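Local coordinates for uncharacterized protein Atu2773 (Agrobacterium tumefaciens, PDB 2QV5) that is of unknown function but belongs to the divergent polysaccharide deacetylase family, so it may act on carbohydrate chains, at residues G106-A109 against K110-I113; R51-P54 against P55-L59. All blocks are in the same frame, centred on the assembly; numbering follows the deposited sequence.

Contact 1 of 2, residues G106-A109 against K110-I113; sequences GDPA and KVNI
Asp107 reaches Val111 and Asn112 by different parts of its side chain. Asp107 OD2 lies 4.1 Å from Val111 CG1, a loose carboxylate-to-methyl approach. Asp107 CB rests against the side-chain amide of Asn112, 4.0 Å from Asn112 OD1. The carboxylate makes a salt bridge to Arg115, about one turn beyond Val111, through the NH2 that also donates to Asn112 OD1. Asn112 ND2 is taken by Leu104 O, so both ends of this buried amide are bonded, which should fix its rotation.

Pro108 occupies the N-cap position, and its carbonyl oxygen accepts the first turn's amides. Val111 N donates to Pro108 O at 3.1 Å with an N-H...O angle of 135°. Asn112 N gives the same Pro108 O a second, weak bond, longer at 3.4 Å but straighter at 165°. This forked acceptance marks the start of helix 109-120, which follows strand 82-88 in the parallel alpha/beta fold. The Pro108 ring packs obliquely against the valine: Pro108 CG stands 3.8 Å from Val111 CG2, the methyl that lies beside the valine's own backbone N, while CG1, anti to that N (chi1 169°), is directed at Asp107.

Ala109 O accepts the first full-strength i to i+4 bond of the two segments, from Ile113 N at 2.9 Å, and Ile113 CG1 lies close to the same oxygen. The Ala109 side chain touches Pro146 of helix 141-153.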
loop_
_atom_site.group_PDB
_atom_site.type_symbol
_atom_site.label_atom_id
_atom_site.label_comp_id
_atom_site.label_asym_id
_atom_site.label_seq_id
_atom_site.Cartn_x
_atom_site.Cartn_y
_atom_site.Cartn_z
ATOM N N GLY A 106 -4.333 -6.544 -21.701
ATOM C CA GLY A 106 -5.067 -6.791 -22.945
ATOM C C GLY A 106 -6.562 -7.043 -22.810
ATOM O O GLY A 106 -7.288 -7.005 -23.802
ATOM N N ASP A 107 -7.020 -7.296 -21.585
ATOM C CA ASP A 107 -8.430 -7.578 -21.306
ATOM C C ASP A 107 -9.285 -6.306 -21.346
ATOM O O ASP A 107 -8.774 -5.215 -21.063
ATOM C CB ASP A 107 -8.570 -8.294 -19.956
ATOM C CG ASP A 107 -8.479 -9.809 -20.083
ATOM O OD1 ASP A 107 -8.881 -10.353 -21.135
ATOM O OD2 ASP A 107 -8.013 -10.461 -19.128
ATOM N N PRO A 108 -10.586 -6.433 -21.712
ATOM C CA PRO A 108 -11.452 -5.248 -21.735
ATOM C C PRO A 108 -11.749 -4.746 -20.324
ATOM O O PRO A 108 -11.636 -5.516 -19.366
ATOM C CB PRO A 108 -12.733 -5.763 -22.395
ATOM C CG PRO A 108 -12.758 -7.215 -22.087
ATOM C CD PRO A 108 -11.322 -7.648 -22.118
ATOM N N ALA A 109 -12.126 -3.470 -20.226
ATOM C CA ALA A 109 -12.368 -2.778 -18.956
ATOM C C ALA A 109 -13.250 -3.549 -17.979
ATOM O O ALA A 109 -12.890 -3.683 -16.814
ATOM C CB ALA A 109 -12.931 -1.378 -19.203
ATOM N N LYS A 110 -14.367 -4.093 -18.464
ATOM C CA LYS A 110 -15.327 -4.801 -17.605
ATOM C C LYS A 110 -14.791 -6.092 -16.956
ATOM O O LYS A 110 -15.202 -6.441 -15.851
ATOM C CB LYS A 110 -16.657 -5.050 -18.343
ATOM C CG LYS A 110 -16.887 -6.485 -18.830
ATOM C CD LYS A 110 -18.367 -6.768 -19.088
ATOM C CE LYS A 110 -18.809 -8.086 -18.446
ATOM N NZ LYS A 110 -17.978 -9.266 -18.843
ATOM N N VAL A 111 -13.868 -6.781 -17.630
ATOM C CA VAL A 111 -13.280 -8.012 -17.104
ATOM C C VAL A 111 -12.283 -7.700 -15.971
ATOM O O VAL A 111 -12.242 -8.402 -14.951
ATOM C CB VAL A 111 -12.639 -8.872 -18.248
ATOM C CG1 VAL A 111 -11.801 -10.023 -17.697
ATOM C CG2 VAL A 111 -13.728 -9.420 -19.179
ATOM N N ASN A 112 -11.496 -6.643 -16.158
ATOM C CA ASN A 112 -10.561 -6.183 -15.132
ATOM C C ASN A 112 -11.272 -5.562 -13.926
ATOM O O ASN A 112 -10.825 -5.741 -12.793
ATOM C CB ASN A 112 -9.551 -5.185 -15.711
ATOM C CG ASN A 112 -8.415 -5.861 -16.479
ATOM O OD1 ASN A 112 -8.076 -7.016 -16.238
ATOM N ND2 ASN A 112 -7.809 -5.119 -17.395
ATOM N N ILE A 113 -12.370 -4.842 -14.168
ATOM C CA ILE A 113 -13.156 -4.227 -13.077
ATOM C C ILE A 113 -13.810 -5.299 -12.192
ATOM O O ILE A 113 -13.868 -5.153 -10.972
ATOM C CB ILE A 113 -14.193 -3.171 -13.592
ATOM C CG1 ILE A 113 -13.509 -1.978 -14.282
ATOM C CG2 ILE A 113 -15.082 -2.638 -12.456
ATOM C CD1 ILE A 113 -12.692 -1.062 -13.377
#

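Contact 2 of 2, residues R51-P54 against P55-L59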
loop_
_atom_site.group_PDB
_atom_site.type_symbol
_atom_site.label_atom_id
_atom_site.label_comp_id
_atom_site.label_asym_id
_atom_site.label_seq_id
_atom_site.Cartn_x
_atom_site.Cartn_y
_atom_site.Cartn_z
ATOM N N ARG A 51 2.546 -8.748 15.578
ATOM C CA ARG A 51 3.214 -8.796 16.892
ATOM C C ARG A 51 4.284 -7.705 17.080
ATOM O O ARG A 51 4.395 -7.117 18.163
ATOM C CB ARG A 51 3.846 -10.179 17.069
ATOM C CG ARG A 51 4.400 -10.511 18.439
ATOM C CD ARG A 51 5.063 -11.882 18.376
ATOM N NE ARG A 51 5.966 -12.126 19.498
ATOM C CZ ARG A 51 7.281 -11.922 19.472
ATOM N NH1 ARG A 51 7.873 -11.462 18.374
ATOM N NH2 ARG A 51 8.011 -12.180 20.553
ATOM N N ASP A 52 5.058 -7.440 16.026
ATOM C CA ASP A 52 6.270 -6.620 16.136
ATOM C C ASP A 52 6.203 -5.165 15.670
ATOM O O ASP A 52 6.883 -4.309 16.242
ATOM C CB ASP A 52 7.452 -7.303 15.439
ATOM C CG ASP A 52 7.892 -8.584 16.125
ATOM O OD1 ASP A 52 7.406 -8.890 17.239
ATOM O OD2 ASP A 52 8.728 -9.294 15.531
ATOM N N LEU A 53 5.442 -4.882 14.614
ATOM C CA LEU A 53 5.416 -3.524 14.061
ATOM C C LEU A 53 4.543 -2.629 14.939
ATOM O O LEU A 53 3.493 -3.062 15.384
ATOM C CB LEU A 53 4.918 -3.511 12.606
ATOM C CG LEU A 53 5.780 -4.305 11.607
ATOM C CD1 LEU A 53 5.001 -4.692 10.367
ATOM C CD2 LEU A 53 7.037 -3.544 11.222
ATOM N N PRO A 54 4.996 -1.390 15.214
ATOM C CA PRO A 54 4.128 -0.425 15.894
ATOM C C PRO A 54 2.948 -0.024 14.995
ATOM O O PRO A 54 3.063 -0.115 13.757
ATOM C CB PRO A 54 5.067 0.761 16.152
ATOM C CG PRO A 54 6.099 0.648 15.101
ATOM C CD PRO A 54 6.329 -0.819 14.947
ATOM N N PRO A 55 1.808 0.380 15.604
ATOM C CA PRO A 55 0.565 0.685 14.863
ATOM C C PRO A 55 0.669 1.800 13.819
ATOM O O PRO A 55 -0.232 1.961 12.999
ATOM C CB PRO A 55 -0.411 1.111 15.960
ATOM C CG PRO A 55 0.403 1.386 17.150
ATOM C CD PRO A 55 1.612 0.505 17.057
ATOM N N GLU A 56 1.754 2.563 13.871
ATOM C CA GLU A 56 1.982 3.668 12.944
ATOM C C GLU A 56 2.403 3.158 11.572
ATOM O O GLU A 56 2.328 3.887 10.599
ATOM C CB GLU A 56 3.052 4.607 13.494
ATOM C CG GLU A 56 2.593 5.481 14.669
ATOM C CD GLU A 56 2.758 4.802 16.035
ATOM O OE1 GLU A 56 3.151 3.610 16.094
ATOM O OE2 GLU A 56 2.484 5.471 17.055
ATOM N N VAL A 57 2.863 1.909 11.516
ATOM C CA VAL A 57 3.251 1.270 10.266
ATOM C C VAL A 57 1.994 0.814 9.534
ATOM O O VAL A 57 1.157 0.078 10.082
ATOM C CB VAL A 57 4.230 0.102 10.520
ATOM C CG1 VAL A 57 4.581 -0.646 9.218
ATOM C CG2 VAL A 57 5.503 0.621 11.182
ATOM N N THR A 58 1.862 1.260 8.292
ATOM C CA THR A 58 0.732 0.900 7.439
ATOM C C THR A 58 0.946 -0.531 6.945
ATOM O O THR A 58 2.066 -0.906 6.612
ATOM C CB THR A 58 0.625 1.890 6.262
ATOM O OG1 THR A 58 0.414 3.205 6.791
ATOM C CG2 THR A 58 -0.517 1.532 5.299
ATOM N N LEU A 59 -0.118 -1.331 6.918
ATOM C CA LEU A 59 0.012 -2.726 6.471
ATOM C C LEU A 59 -0.697 -2.993 5.146
ATOM O O LEU A 59 -1.854 -2.620 4.960
ATOM C CB LEU A 59 -0.459 -3.695 7.571
ATOM C CG LEU A 59 0.209 -3.528 8.953
ATOM C CD1 LEU A 59 -0.432 -4.461 9.968
ATOM C CD2 LEU A 59 1.702 -3.759 8.917
#
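Leu53 meets Leu59 and Val57 across the turn that carries the chain from helix 43-52 into strand 58-62, the return half of a beta-alpha-beta unit begun by strand 30-39. Leu53 is the first residue to leave helical backbone angles, and its CB is directed toward the incoming strand. From CB the chain runs to CG, placed anti to the carbonyl carbon, and then branches. Leu53 CD1 makes the crossing contacts: it lies 3.7 Å from Leu59 CD2, where the two leucines meet at a slant, and 4.2 Å from Val57 CG1. The Leu53 side chain also touches Val36 of strand 30-39 and Ile227 of helix 221-233, so this buried leucine packs against both sheet and helix.

The turn itself is type I, from Pro54 to Val57, with Pro55 and Glu56 at its two central positions. Its closing bond runs from Val57 N to Pro54 O, 3.0 Å long and nearly straight (N-H...O 164°). Pro55, with phi -60°, suits the first central position, where its ring imposes such a value. The Pro54 ring meets Val57 at a slant, Pro54 CG 4.0 Å from Val57 CG2, the methyl beside that residue's backbone N. Beyond the turn, Thr58 enters the parallel sheet by backbone bonds to Ile34 and Val36 of strand 30-39, and Leu59 by bonds to Glu81 and Leu83, just before and within strand 82-88. Glu56 bends at chi2 (87°), which turns its carboxylate back toward Pro54, with Glu56 OE1 3.4 Å from Pro54 CB.

How the contacts relate
Contact 2 is largely buried and contact 1 lies at the surface, on opposite sides of the chain's centre; their centres are 34 Å apart and their nearest atoms about 20 Å. They share no helix or strand. Contact 2 ends helix 43-52 and leads into strand 58-62, whereas contact 1 opens helix 109-120 later in the chain. In both, a proline carbonyl accepts an amide three residues on; within the two segments, Pro108 O takes a second, weak bond, whereas one amide closes the turn of contact 2. Chemistry follows position: contact 2 is built from proline rings and leucine and valine methyls beside the sheet, while contact 1 combines proline-valine packing with carboxylate and amide groups tied to Arg115.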